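Local coordinates for putative uncharacterized protein ECU08_1170 (Encephalitozoon cuniculi, PDB 3Q87) that probably activates a partner methyltransferase that modifies the translation termination factor eRF1, as a small zinc-binding Trm112 subunit, at residues C11-E25 with V95-Y109. Residues are numbered along the deposited sequence; the frame is centred on the assembly and turned at random.
With ZN (zinc ion), chain C.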
loop_
_atom_site.group_PDB
_atom_site.type_symbol
_atom_site.label_atom_id
_atom_site.label_comp_id
_atom_site.label_asym_id
_atom_site.label_seq_id
_atom_site.Cartn_x
_atom_site.Cartn_y
_atom_site.Cartn_z
ATOM N N CYS A 11 -1.542 4.695 -12.238
ATOM C CA CYS A 11 -2.648 4.248 -13.063
ATOM C C CYS A 11 -2.496 2.764 -13.313
ATOM O O CYS A 11 -1.409 2.278 -13.637
ATOM C CB CYS A 11 -2.683 4.989 -14.397
ATOM S SG CYS A 11 -3.908 4.304 -15.519
ATOM N N LYS A 12 -3.583 2.032 -13.157
ATOM C CA LYS A 12 -3.485 0.583 -13.218
ATOM C C LYS A 12 -3.612 0.077 -14.655
ATOM O O LYS A 12 -3.479 -1.118 -14.911
ATOM C CB LYS A 12 -4.541 -0.059 -12.325
ATOM C CG LYS A 12 -5.954 0.052 -12.881
ATOM C CD LYS A 12 -6.939 -0.713 -12.025
ATOM C CE LYS A 12 -8.365 -0.457 -12.483
ATOM N NZ LYS A 12 -9.323 -1.175 -11.592
ATOM N N ARG A 13 -3.868 0.992 -15.584
ATOM C CA ARG A 13 -4.072 0.633 -16.983
ATOM C C ARG A 13 -2.842 0.979 -17.837
ATOM O O ARG A 13 -2.369 0.159 -18.628
ATOM C CB ARG A 13 -5.298 1.357 -17.534
ATOM C CG ARG A 13 -5.311 1.414 -19.052
ATOM C CD ARG A 13 -6.240 2.509 -19.535
ATOM N NE ARG A 13 -7.613 2.048 -19.493
ATOM C CZ ARG A 13 -8.671 2.820 -19.291
ATOM N NH1 ARG A 13 -8.536 4.126 -19.102
ATOM N NH2 ARG A 13 -9.875 2.265 -19.283
ATOM N N CYS A 14 -2.324 2.194 -17.673
ATOM C CA CYS A 14 -1.092 2.582 -18.352
ATOM C C CYS A 14 0.094 1.750 -17.850
ATOM O O CYS A 14 0.254 1.532 -16.654
ATOM C CB CYS A 14 -0.840 4.088 -18.207
ATOM S SG CYS A 14 -2.113 5.103 -19.032
ATOM N N SER A 15 0.906 1.263 -18.779
ATOM C CA SER A 15 1.995 0.348 -18.460
ATOM C C SER A 15 3.277 1.121 -18.177
ATOM O O SER A 15 4.354 0.543 -18.067
ATOM C CB SER A 15 2.219 -0.590 -19.637
ATOM O OG SER A 15 2.349 0.176 -20.820
ATOM N N PHE A 16 3.151 2.436 -18.081
ATOM C CA PHE A 16 4.274 3.309 -17.767
ATOM C C PHE A 16 3.774 4.319 -16.752
ATOM O O PHE A 16 2.568 4.522 -16.633
ATOM C CB PHE A 16 4.749 4.035 -19.025
ATOM C CG PHE A 16 3.625 4.650 -19.828
ATOM C CD1 PHE A 16 3.435 6.024 -19.848
ATOM C CD2 PHE A 16 2.751 3.848 -20.547
ATOM C CE1 PHE A 16 2.393 6.588 -20.575
ATOM C CE2 PHE A 16 1.713 4.399 -21.275
ATOM C CZ PHE A 16 1.533 5.774 -21.294
ATOM N N MET A 17 4.689 4.944 -16.017
ATOM C CA MET A 17 4.305 6.005 -15.088
ATOM C C MET A 17 3.633 7.152 -15.824
ATOM O O MET A 17 4.055 7.542 -16.909
ATOM C CB MET A 17 5.516 6.561 -14.328
ATOM C CG MET A 17 5.940 5.783 -13.086
ATOM S SD MET A 17 4.646 5.571 -11.843
ATOM C CE MET A 17 4.092 3.936 -12.283
ATOM N N THR A 18 2.586 7.682 -15.209
ATOM C CA THR A 18 1.889 8.858 -15.673
ATOM C C THR A 18 1.651 9.707 -14.426
ATOM O O THR A 18 1.999 9.290 -13.324
ATOM C CB THR A 18 0.529 8.486 -16.260
ATOM O OG1 THR A 18 -0.270 7.904 -15.233
ATOM C CG2 THR A 18 0.676 7.468 -17.398
ATOM N N LYS A 19 1.052 10.878 -14.587
ATOM C CA LYS A 19 0.756 11.741 -13.445
ATOM C C LYS A 19 -0.692 11.580 -13.022
ATOM O O LYS A 19 -1.586 11.697 -13.851
ATOM C CB LYS A 19 0.994 13.203 -13.817
ATOM C CG LYS A 19 2.398 13.513 -14.273
ATOM C CD LYS A 19 2.427 14.848 -15.008
ATOM C CE LYS A 19 3.638 14.970 -15.931
ATOM N NZ LYS A 19 3.559 16.201 -16.767
ATOM N N LEU A 20 -0.931 11.302 -11.743
ATOM C CA LEU A 20 -2.298 11.256 -11.237
ATOM C C LEU A 20 -2.660 12.638 -10.725
ATOM O O LEU A 20 -1.985 13.160 -9.847
ATOM C CB LEU A 20 -2.444 10.219 -10.119
ATOM C CG LEU A 20 -2.048 8.785 -10.519
ATOM C CD1 LEU A 20 -2.311 7.781 -9.388
ATOM C CD2 LEU A 20 -2.761 8.381 -11.807
ATOM N N ILE A 21 -3.715 13.229 -11.274
ATOM C CA ILE A 21 -4.113 14.583 -10.880
ATOM C C ILE A 21 -5.261 14.555 -9.886
ATOM O O ILE A 21 -6.258 13.878 -10.093
ATOM C CB ILE A 21 -4.511 15.449 -12.097
ATOM C CG1 ILE A 21 -3.417 15.404 -13.167
ATOM C CG2 ILE A 21 -4.767 16.892 -11.673
ATOM C CD1 ILE A 21 -2.049 15.821 -12.652
ATOM N N LEU A 22 -5.103 15.310 -8.805
ATOM C CA LEU A 22 -6.053 15.330 -7.708
ATOM C C LEU A 22 -7.159 16.350 -7.936
ATOM O O LEU A 22 -6.892 17.508 -8.262
ATOM C CB LEU A 22 -5.311 15.657 -6.406
ATOM C CG LEU A 22 -5.928 15.468 -5.012
ATOM C CD1 LEU A 22 -6.296 16.792 -4.419
ATOM C CD2 LEU A 22 -7.134 14.513 -4.973
ATOM N N GLU A 23 -8.402 15.905 -7.770
ATOM C CA GLU A 23 -9.528 16.811 -7.609
ATOM C C GLU A 23 -10.093 16.623 -6.208
ATOM O O GLU A 23 -10.377 15.503 -5.789
ATOM C CB GLU A 23 -10.608 16.551 -8.652
ATOM C CG GLU A 23 -11.977 17.011 -8.209
ATOM C CD GLU A 23 -12.751 17.665 -9.325
ATOM O OE1 GLU A 23 -13.953 17.347 -9.487
ATOM O OE2 GLU A 23 -12.149 18.498 -10.041
ATOM N N CYS A 24 -10.256 17.725 -5.491
ATOM C CA CYS A 24 -10.601 17.668 -4.085
ATOM C C CYS A 24 -11.961 18.298 -3.800
ATOM O O CYS A 24 -12.116 19.512 -3.891
ATOM C CB CYS A 24 -9.515 18.374 -3.281
ATOM S SG CYS A 24 -9.734 18.297 -1.504
ATOM N N GLU A 25 -12.954 17.476 -3.468
ATOM C CA GLU A 25 -14.224 18.020 -3.012
ATOM C C GLU A 25 -14.098 18.502 -1.567
ATOM O O GLU A 25 -14.393 19.657 -1.259
ATOM C CB GLU A 25 -15.362 17.014 -3.154
ATOM C CG GLU A 25 -16.743 17.653 -3.042
ATOM C CD GLU A 25 -16.930 18.823 -4.009
ATOM O OE1 GLU A 25 -16.899 18.592 -5.241
ATOM O OE2 GLU A 25 -17.111 19.974 -3.539
ATOM N N VAL A 95 -7.484 14.177 2.212
ATOM C CA VAL A 95 -8.593 14.355 1.294
ATOM C C VAL A 95 -9.628 13.296 1.635
ATOM O O VAL A 95 -9.351 12.100 1.528
ATOM C CB VAL A 95 -8.154 14.196 -0.186
ATOM C CG1 VAL A 95 -9.341 14.376 -1.119
ATOM C CG2 VAL A 95 -7.068 15.185 -0.528
ATOM N N VAL A 96 -10.811 13.722 2.069
ATOM C CA VAL A 96 -11.840 12.754 2.407
ATOM C C VAL A 96 -12.716 12.477 1.187
ATOM O O VAL A 96 -13.145 11.352 0.970
ATOM C CB VAL A 96 -12.694 13.177 3.645
ATOM C CG1 VAL A 96 -11.812 13.787 4.735
ATOM C CG2 VAL A 96 -13.739 14.150 3.244
ATOM N N GLU A 97 -12.945 13.502 0.372
ATOM C CA GLU A 97 -13.783 13.368 -0.816
ATOM C C GLU A 97 -13.104 14.010 -2.020
ATOM O O GLU A 97 -12.651 15.142 -1.945
ATOM C CB GLU A 97 -15.153 14.010 -0.586
ATOM C CG GLU A 97 -15.919 13.440 0.603
ATOM C CD GLU A 97 -16.480 12.043 0.348
ATOM O OE1 GLU A 97 -16.782 11.714 -0.824
ATOM O OE2 GLU A 97 -16.628 11.281 1.331
ATOM N N GLY A 98 -13.019 13.273 -3.119
ATOM C CA GLY A 98 -12.369 13.789 -4.308
ATOM C C GLY A 98 -12.080 12.715 -5.333
ATOM O O GLY A 98 -12.781 11.705 -5.401
ATOM N N SER A 99 -11.027 12.924 -6.116
ATOM C CA SER A 99 -10.706 12.027 -7.225
ATOM C C SER A 99 -9.243 12.122 -7.630
ATOM O O SER A 99 -8.596 13.163 -7.454
ATOM C CB SER A 99 -11.563 12.373 -8.443
ATOM O OG SER A 99 -12.823 11.736 -8.371
ATOM N N LEU A 100 -8.739 11.034 -8.201
ATOM C CA LEU A 100 -7.431 11.022 -8.830
ATOM C C LEU A 100 -7.617 10.638 -10.292
ATOM O O LEU A 100 -8.258 9.638 -10.584
ATOM C CB LEU A 100 -6.518 10.006 -8.145
ATOM C CG LEU A 100 -6.182 10.283 -6.679
ATOM C CD1 LEU A 100 -5.380 9.128 -6.104
ATOM C CD2 LEU A 100 -5.431 11.613 -6.515
ATOM N N ARG A 101 -7.046 11.418 -11.207
ATOM C CA ARG A 101 -7.212 11.166 -12.639
ATOM C C ARG A 101 -5.861 10.974 -13.338
ATOM O O ARG A 101 -4.989 11.822 -13.238
ATOM C CB ARG A 101 -7.984 12.327 -13.300
ATOM C CG ARG A 101 -8.072 12.213 -14.837
ATOM C CD ARG A 101 -8.929 13.302 -15.481
ATOM N NE ARG A 101 -8.620 14.633 -14.970
ATOM C CZ ARG A 101 -7.580 15.365 -15.363
ATOM N NH1 ARG A 101 -6.733 14.887 -16.269
ATOM N NH2 ARG A 101 -7.387 16.573 -14.848
ATOM N N CYS A 102 -5.699 9.860 -14.048
ATOM C CA CYS A 102 -4.505 9.630 -14.850
ATOM C C CYS A 102 -4.463 10.632 -15.993
ATOM O O CYS A 102 -5.401 10.713 -16.765
ATOM C CB CYS A 102 -4.514 8.224 -15.445
ATOM S SG CYS A 102 -3.131 7.944 -16.635
ATOM N N ASP A 103 -3.379 11.388 -16.105
ATOM C CA ASP A 103 -3.299 12.428 -17.128
ATOM C C ASP A 103 -3.167 11.863 -18.536
ATOM O O ASP A 103 -3.388 12.584 -19.499
ATOM C CB ASP A 103 -2.165 13.419 -16.836
ATOM C CG ASP A 103 -0.779 12.789 -16.971
ATOM O OD1 ASP A 103 -0.681 11.548 -17.075
ATOM O OD2 ASP A 103 0.223 13.535 -16.978
ATOM N N MET A 104 -2.821 10.581 -18.663
ATOM C CA MET A 104 -2.638 9.998 -19.987
ATOM C C MET A 104 -3.882 9.303 -20.537
ATOM O O MET A 104 -4.227 9.491 -21.707
ATOM C CB MET A 104 -1.442 9.043 -20.025
ATOM C CG MET A 104 -0.098 9.736 -19.794
ATOM S SD MET A 104 0.397 10.831 -21.146
ATOM C CE MET A 104 0.342 9.660 -22.506
ATOM N N CYS A 105 -4.550 8.495 -19.717
ATOM C CA CYS A 105 -5.709 7.759 -20.216
ATOM C C CYS A 105 -7.018 8.246 -19.605
ATOM O O CYS A 105 -8.083 7.780 -19.990
ATOM C CB CYS A 105 -5.548 6.265 -19.962
ATOM S SG CYS A 105 -5.840 5.846 -18.231
ATOM N N GLY A 106 -6.942 9.185 -18.661
ATOM C CA GLY A 106 -8.144 9.713 -18.024
ATOM C C GLY A 106 -8.862 8.808 -17.021
ATOM O O GLY A 106 -9.920 9.160 -16.525
ATOM N N LEU A 107 -8.313 7.633 -16.741
ATOM C CA LEU A 107 -8.878 6.764 -15.705
ATOM C C LEU A 107 -9.007 7.512 -14.370
ATOM O O LEU A 107 -8.100 8.242 -13.960
ATOM C CB LEU A 107 -8.002 5.530 -15.512
ATOM C CG LEU A 107 -8.536 4.455 -14.563
ATOM C CD1 LEU A 107 -9.662 3.695 -15.248
ATOM C CD2 LEU A 107 -7.432 3.499 -14.147
ATOM N N ILE A 108 -10.136 7.320 -13.699
ATOM C CA ILE A 108 -10.442 8.010 -12.452
ATOM C C ILE A 108 -10.542 7.063 -11.259
ATOM O O ILE A 108 -11.297 6.092 -11.299
ATOM C CB ILE A 108 -11.813 8.692 -12.509
ATOM C CG1 ILE A 108 -11.900 9.687 -13.668
ATOM C CG2 ILE A 108 -12.122 9.360 -11.185
ATOM C CD1 ILE A 108 -11.056 10.882 -13.481
ATOM N N TYR A 109 -9.795 7.385 -10.203
ATOM C CA TYR A 109 -9.930 6.744 -8.901
ATOM C C TYR A 109 -10.703 7.675 -7.958
ATOM O O TYR A 109 -10.178 8.681 -7.498
ATOM C CB TYR A 109 -8.559 6.482 -8.274
ATOM C CG TYR A 109 -7.607 5.535 -8.989
ATOM C CD1 TYR A 109 -8.070 4.531 -9.827
ATOM C CD2 TYR A 109 -6.238 5.623 -8.768
ATOM C CE1 TYR A 109 -7.196 3.667 -10.450
ATOM C CE2 TYR A 109 -5.343 4.756 -9.389
ATOM C CZ TYR A 109 -5.826 3.782 -10.218
ATOM O OH TYR A 109 -4.947 2.927 -10.815
HETATM ZN ZN ZN C . -3.691 5.821 -17.308
#
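Cys11 and Cys102 adopt the same first torsion, each SG swung opposite its own backbone N (chi1 173° in both), a turn that carries both sulfurs to one zinc ion, at 2.4 Å from Cys11 SG and 2.3 Å from Cys102 SG. Cys14 and Cys105 complete the Cys4 site of this zinc-ribbon-like domain, two CxxC knuckles from distant parts of the chain. Thiolates suit zinc, and N-H groups probably temper their charge: Cys11 SG accepts from the backbone of Arg13 and Cys14. Across the contact, Arg13 NH1 reaches Cys105 SG at 3.3 Å, the sulfur lying close to the guanidinium plane, while Leu107 CD1 covers one face of that group and Glu123 pairs with NH2.

Beyond the knuckles, strands 20-24 and 98-102 run antiparallel. Ile21 and Arg101 form a hydrogen-bonded pair, Ile21 N to Arg101 O measuring 2.7 Å; their side chains run alongside each other, pointing the same way, and Ile21 CB lies over one face of the Arg101 guanidinium. On the other face, Leu22 CD2 meets Leu100 CD2 at 3.7 Å, branched apolar groups that suit this buried side, which Ile111 also lines. Gly98, lacking a side chain, lets its CA come within 3.0 Å of Glu23 O in its non-hydrogen-bonded pair with Cys24.

Where the strands meet the site, Asp103 and Lys19 exchange two hydrogen bonds: Asp103 N donates to Lys19 O, and Asp103 OD1 accepts from Lys19 N at 3.1 Å, from above the carboxylate plane.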